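Local coordinates for PTS system, nitrogen regulatory IIA protein (Neisseria meningitidis, PDB 2A0J) that probably takes part in phosphoryl transfer as a phosphocarrier of the phosphotransferase system and acts in nitrogen regulation, at residues F49-L54 / I65-H70; Q61-P66 / G122-K127. All coordinates share one frame; numbering follows the deposited sequence.

Contact 1 of 2, residues F49-L54 / I65-H70; sequences FAREKL and IPHGRH
Glu52 OE1 and the backbone N-H of His67 meet through water 1, which lies 2.8 Å from Glu52 OE1 and can donate to it. The same water accepts the N-H, with His67 N 3.2 Å from its oxygen, and so bridges the helix 41-52 segment that carries Arg51 and Glu52 to the backbone of strand 63-70 at His67. Thr57 OG1 is a second hydrogen-bond partner of Glu52 OE1. The other carboxylate oxygen, Glu52 OE2, forms a salt bridge with Lys22, so both oxygens of this carboxylate have partners. Its bend at chi2 (56°) brings OE1 alongside Pro66, 4.2 Å from Pro66 CB.

Arg51 packs on His67. Its CB rests 3.4 Å from His67 O, and CG stands over one face of the His67 imidazole. Beyond the bend in the arginine chain, Arg51 NE comes to 3.8 Å from His67 NE2. Guanidinium and ring are steeply inclined, their planes 74° apart, so this is not a stack. Arg51 NH1 is tied back to Gly55 O.

The imidazole itself is fixed by a bond within its own segment. His67 ND1 donates to Ile65 O over 2.7 Å, almost straight at 169° and in the ring plane, which sets the ring's rotation and turns NE2 toward Arg51. His67 lies in the Ile-Pro-His-Gly sequence of the type 2 EIIA signature and is probably the phosphorylated histidine. With ND1 engaged, NE2 is probably the phosphorylated nitrogen, and Arg51, whose NE lies close to it, could help to bind the phosphoryl group.

In the fold, helix 41-52 lies against strand 63-70, an outermost strand of the mixed sheet. Phe26 of helix 22-33 touches both Glu52 and Pro66, while Leu117 of helix 110-124 and Leu103 of strand 97-106 touch His67.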
loop_
_atom_site.group_PDB
_atom_site.type_symbol
_atom_site.label_atom_id
_atom_site.label_comp_id
_atom_site.label_asym_id
_atom_site.label_seq_id
_atom_site.Cartn_x
_atom_site.Cartn_y
_atom_site.Cartn_z
ATOM N N PHE A 49 -4.319 -4.146 10.074
ATOM C CA PHE A 49 -4.052 -5.459 10.658
ATOM C C PHE A 49 -5.318 -6.293 10.880
ATOM O O PHE A 49 -5.263 -7.525 10.923
ATOM C CB PHE A 49 -3.295 -5.297 11.983
ATOM C CG PHE A 49 -2.046 -6.150 12.088
ATOM C CD1 PHE A 49 -1.039 -6.066 11.125
ATOM C CD2 PHE A 49 -1.863 -7.015 13.167
ATOM C CE1 PHE A 49 0.132 -6.829 11.237
ATOM C CE2 PHE A 49 -0.698 -7.780 13.285
ATOM C CZ PHE A 49 0.299 -7.683 12.317
ATOM N N ALA A 50 -6.459 -5.630 11.028
ATOM C CA ALA A 50 -7.710 -6.344 11.223
ATOM C C ALA A 50 -7.999 -7.130 9.943
ATOM O O ALA A 50 -8.617 -8.200 9.970
ATOM C CB ALA A 50 -8.841 -5.356 11.510
ATOM N N ARG A 51 -7.529 -6.587 8.827
ATOM C CA ARG A 51 -7.719 -7.197 7.512
ATOM C C ARG A 51 -6.654 -8.243 7.192
ATOM O O ARG A 51 -6.968 -9.325 6.694
ATOM C CB ARG A 51 -7.710 -6.111 6.429
ATOM C CG ARG A 51 -7.665 -6.653 5.009
ATOM C CD ARG A 51 -8.864 -7.548 4.715
ATOM N NE ARG A 51 -8.756 -8.162 3.396
ATOM C CZ ARG A 51 -7.904 -9.137 3.091
ATOM N NH1 ARG A 51 -7.078 -9.632 4.015
ATOM N NH2 ARG A 51 -7.866 -9.602 1.851
ATOM N N GLU A 52 -5.399 -7.899 7.472
ATOM C CA GLU A 52 -4.254 -8.780 7.232
ATOM C C GLU A 52 -4.487 -10.065 8.023
ATOM O O GLU A 52 -4.008 -11.138 7.671
ATOM C CB GLU A 52 -2.974 -8.074 7.705
ATOM C CG GLU A 52 -1.686 -8.509 7.024
ATOM C CD GLU A 52 -1.728 -8.369 5.509
ATOM O OE1 GLU A 52 -2.271 -7.356 5.012
ATOM O OE2 GLU A 52 -1.202 -9.269 4.815
ATOM N N LYS A 53 -5.247 -9.934 9.101
ATOM C CA LYS A 53 -5.591 -11.051 9.969
ATOM C C LYS A 53 -6.344 -12.114 9.175
ATOM O O LYS A 53 -6.163 -13.313 9.390
ATOM C CB LYS A 53 -6.470 -10.537 11.103
ATOM C CG LYS A 53 -6.550 -11.430 12.313
ATOM C CD LYS A 53 -7.245 -10.704 13.464
ATOM C CE LYS A 53 -6.576 -9.356 13.762
ATOM N NZ LYS A 53 -5.091 -9.463 13.936
ATOM N N LEU A 54 -7.196 -11.663 8.258
ATOM C CA LEU A 54 -7.977 -12.574 7.437
ATOM C C LEU A 54 -7.103 -13.327 6.445
ATOM O O LEU A 54 -7.489 -14.378 5.948
ATOM C CB LEU A 54 -9.060 -11.809 6.676
ATOM C CG LEU A 54 -10.079 -10.996 7.474
ATOM C CD1 LEU A 54 -11.228 -10.643 6.545
ATOM C CD2 LEU A 54 -10.594 -11.792 8.674
ATOM N N ILE A 65 -0.915 -5.368 -1.325
ATOM C CA ILE A 65 -1.829 -4.236 -1.233
ATOM C C ILE A 65 -2.590 -4.231 0.085
ATOM O O ILE A 65 -3.786 -4.504 0.117
ATOM C CB ILE A 65 -2.867 -4.256 -2.381
ATOM C CG1 ILE A 65 -3.470 -5.662 -2.512
ATOM C CG2 ILE A 65 -2.221 -3.807 -3.683
ATOM C CD1 ILE A 65 -4.681 -5.744 -3.421
ATOM N N PRO A 66 -1.905 -3.920 1.196
ATOM C CA PRO A 66 -2.605 -3.903 2.485
ATOM C C PRO A 66 -3.676 -2.810 2.442
ATOM O O PRO A 66 -3.444 -1.736 1.886
ATOM C CB PRO A 66 -1.491 -3.570 3.489
ATOM C CG PRO A 66 -0.222 -3.934 2.781
ATOM C CD PRO A 66 -0.491 -3.538 1.355
ATOM N N HIS A 67 -4.844 -3.068 3.020
ATOM C CA HIS A 67 -5.897 -2.053 3.020
ATOM C C HIS A 67 -6.886 -2.199 4.185
ATOM O O HIS A 67 -6.947 -3.245 4.836
ATOM C CB HIS A 67 -6.650 -2.075 1.680
ATOM C CG HIS A 67 -7.205 -3.417 1.312
ATOM N ND1 HIS A 67 -6.443 -4.404 0.725
ATOM C CD2 HIS A 67 -8.444 -3.943 1.467
ATOM C CE1 HIS A 67 -7.189 -5.478 0.532
ATOM N NE2 HIS A 67 -8.408 -5.224 0.975
ATOM N N GLY A 68 -7.657 -1.143 4.438
ATOM C CA GLY A 68 -8.627 -1.162 5.520
ATOM C C GLY A 68 -9.664 -0.053 5.426
ATOM O O GLY A 68 -9.434 0.982 4.802
ATOM N N ARG A 69 -10.817 -0.270 6.051
ATOM C CA ARG A 69 -11.893 0.706 6.027
ATOM C C ARG A 69 -12.210 1.158 7.453
ATOM O O ARG A 69 -11.876 0.477 8.419
ATOM C CB ARG A 69 -13.146 0.089 5.392
ATOM C CG ARG A 69 -12.873 -0.772 4.160
ATOM C CD ARG A 69 -14.154 -1.377 3.586
ATOM N NE ARG A 69 -13.895 -2.593 2.813
ATOM C CZ ARG A 69 -13.271 -2.638 1.636
ATOM N NH1 ARG A 69 -12.826 -1.528 1.060
ATOM N NH2 ARG A 69 -13.085 -3.804 1.031
ATOM N N HIS A 70 -12.850 2.313 7.585
ATOM C CA HIS A 70 -13.204 2.797 8.902
ATOM C C HIS A 70 -14.156 3.989 8.830
ATOM O O HIS A 70 -13.954 4.912 8.046
ATOM C CB HIS A 70 -11.944 3.171 9.686
ATOM C CG HIS A 70 -12.192 3.373 11.148
ATOM N ND1 HIS A 70 -11.988 2.379 12.078
ATOM C CD2 HIS A 70 -12.679 4.437 11.831
ATOM C CE1 HIS A 70 -12.340 2.821 13.273
ATOM N NE2 HIS A 70 -12.762 4.067 13.150
HETATM O O HOH W 1 -4.133 -5.297 5.187
#

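Contact 2 of 2, residues Q61-P66 / G122-K127; sequences QGVAIP and GKFSQK
Val63 and Phe124 cross at about a right angle, in a helix-on-sheet contact of this alpha/beta fold: Phe124, late in helix 110-124, packs on the beginning of edge strand 63-70. The pair makes a CH-pi contact, Val63 CG1 lying 3.8 Å from the centroid of the Phe124 ring and 28° off its normal. The methyl is displaced toward the rim, over the CG-CD2 bond, with Val63 CG1 3.5 Å from both Phe124 CG and Phe124 CD2. Placing the methyl there depends on the valine torsion, which sets CG1 opposite the backbone N (chi1 -180°).

Ile65, two residues on along the strand, meets the same ring differently. Its CG2 methyl comes in at the edge, near the ring plane, at 4.1 Å from Phe124 CE2. One aromatic ring is thus covered over a face by one aliphatic residue and bordered by the other, which fits its buried position. Leu133 of helix 127-135 also touches Phe124.

Toward the surface the contact thins out. Gln61 NE2 approaches Phe124 O no closer than 4.2 Å, and that carbonyl oxygen instead accepts a hydrogen bond from Arg130 NH1. At the root of the aromatic side chain, the second valine methyl also borders the ring's attachment, Val63 CG2 lying 4.2 Å from Phe124 CB.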
loop_
_atom_site.group_PDB
_atom_site.type_symbol
_atom_site.label_atom_id
_atom_site.label_comp_id
_atom_site.label_asym_id
_atom_site.label_seq_id
_atom_site.Cartn_x
_atom_site.Cartn_y
_atom_site.Cartn_z
ATOM N N GLN A 61 4.619 -12.386 -6.269
ATOM C CA GLN A 61 5.696 -11.739 -7.000
ATOM C C GLN A 61 6.241 -10.439 -6.398
ATOM O O GLN A 61 6.464 -9.459 -7.112
ATOM C CB GLN A 61 5.247 -11.499 -8.438
ATOM C CG GLN A 61 4.934 -12.773 -9.196
ATOM C CD GLN A 61 3.964 -12.544 -10.342
ATOM O OE1 GLN A 61 3.801 -13.399 -11.212
ATOM N NE2 GLN A 61 3.304 -11.388 -10.340
ATOM N N GLY A 62 6.463 -10.445 -5.087
ATOM C CA GLY A 62 7.015 -9.284 -4.403
ATOM C C GLY A 62 6.104 -8.081 -4.226
ATOM O O GLY A 62 6.552 -7.026 -3.768
ATOM N N VAL A 63 4.833 -8.233 -4.588
ATOM C CA VAL A 63 3.865 -7.156 -4.460
ATOM C C VAL A 63 2.795 -7.460 -3.409
ATOM O O VAL A 63 2.523 -8.621 -3.096
ATOM C CB VAL A 63 3.159 -6.890 -5.795
ATOM C CG1 VAL A 63 2.152 -5.747 -5.633
ATOM C CG2 VAL A 63 4.191 -6.571 -6.872
ATOM N N ALA A 64 2.197 -6.403 -2.864
ATOM C CA ALA A 64 1.145 -6.531 -1.861
ATOM C C ALA A 64 0.310 -5.249 -1.824
ATOM O O ALA A 64 0.770 -4.176 -2.233
ATOM C CB ALA A 64 1.756 -6.811 -0.484
ATOM N N ILE A 65 -0.915 -5.368 -1.325
ATOM C CA ILE A 65 -1.829 -4.236 -1.233
ATOM C C ILE A 65 -2.590 -4.231 0.085
ATOM O O ILE A 65 -3.786 -4.504 0.117
ATOM C CB ILE A 65 -2.867 -4.256 -2.381
ATOM C CG1 ILE A 65 -3.470 -5.662 -2.512
ATOM C CG2 ILE A 65 -2.221 -3.807 -3.683
ATOM C CD1 ILE A 65 -4.681 -5.744 -3.421
ATOM N N PRO A 66 -1.905 -3.920 1.196
ATOM C CA PRO A 66 -2.605 -3.903 2.485
ATOM C C PRO A 66 -3.676 -2.810 2.442
ATOM O O PRO A 66 -3.444 -1.736 1.886
ATOM C CB PRO A 66 -1.491 -3.570 3.489
ATOM C CG PRO A 66 -0.222 -3.934 2.781
ATOM C CD PRO A 66 -0.491 -3.538 1.355
ATOM N N GLY A 122 -3.897 -5.041 -11.515
ATOM C CA GLY A 122 -3.657 -5.218 -12.934
ATOM C C GLY A 122 -2.258 -4.765 -13.292
ATOM O O GLY A 122 -1.508 -5.499 -13.946
ATOM N N LYS A 123 -1.901 -3.559 -12.851
ATOM C CA LYS A 123 -0.581 -3.015 -13.128
ATOM C C LYS A 123 0.517 -3.904 -12.573
ATOM O O LYS A 123 1.522 -4.160 -13.246
ATOM C CB LYS A 123 -0.430 -1.618 -12.529
ATOM C CG LYS A 123 -1.276 -0.552 -13.177
ATOM C CD LYS A 123 -0.872 0.823 -12.677
ATOM C CE LYS A 123 -1.541 1.941 -13.479
ATOM N NZ LYS A 123 -1.111 1.962 -14.907
ATOM N N PHE A 124 0.315 -4.372 -11.344
ATOM C CA PHE A 124 1.285 -5.219 -10.660
ATOM C C PHE A 124 1.446 -6.620 -11.248
ATOM O O PHE A 124 2.439 -7.304 -10.980
ATOM C CB PHE A 124 0.933 -5.323 -9.171
ATOM C CG PHE A 124 0.987 -4.008 -8.443
ATOM C CD1 PHE A 124 1.987 -3.081 -8.724
ATOM C CD2 PHE A 124 0.050 -3.701 -7.464
ATOM C CE1 PHE A 124 2.053 -1.863 -8.040
ATOM C CE2 PHE A 124 0.106 -2.484 -6.771
ATOM C CZ PHE A 124 1.108 -1.565 -7.060
ATOM N N SER A 125 0.482 -7.051 -12.052
ATOM C CA SER A 125 0.565 -8.375 -12.657
ATOM C C SER A 125 1.509 -8.367 -13.849
ATOM O O SER A 125 1.855 -9.422 -14.378
ATOM C CB SER A 125 -0.820 -8.847 -13.105
ATOM O OG SER A 125 -1.380 -7.951 -14.050
ATOM N N GLN A 126 1.925 -7.172 -14.262
ATOM C CA GLN A 126 2.822 -7.017 -15.405
ATOM C C GLN A 126 4.273 -6.975 -14.979
ATOM O O GLN A 126 4.675 -6.120 -14.187
ATOM C CB GLN A 126 2.491 -5.741 -16.170
ATOM C CG GLN A 126 1.100 -5.715 -16.747
ATOM C CD GLN A 126 0.872 -4.480 -17.580
ATOM O OE1 GLN A 126 1.674 -4.161 -18.461
ATOM N NE2 GLN A 126 -0.224 -3.775 -17.314
ATOM N N LYS A 127 5.062 -7.895 -15.525
ATOM C CA LYS A 127 6.470 -7.991 -15.183
ATOM C C LYS A 127 7.257 -6.696 -15.381
ATOM O O LYS A 127 8.024 -6.289 -14.506
ATOM C CB LYS A 127 7.129 -9.118 -15.981
ATOM C CG LYS A 127 8.574 -9.366 -15.577
ATOM C CD LYS A 127 9.120 -10.642 -16.171
ATOM C CE LYS A 127 10.544 -10.874 -15.706
ATOM N NZ LYS A 127 10.630 -10.911 -14.221
#

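Contacts 1 and 2 follow one another along strand 63-70, share Ile65 and Pro66, and have centres about 17 Å apart; apart from that overlap their segments do not touch. Ile65 joins them most directly. Its carbonyl oxygen holds the imidazole of the probable phosphohistidine in contact 1, while its side chain reaches the aromatic ring of contact 2. Helix 110-124 serves both regions, since Leu117 touches Ile65 and His67 and Phe124 lies on the same helix. Contact 1, through His67, belongs to the probable phosphorylation site, whereas contact 2 is apolar packing between the preceding part of the strand and that helix.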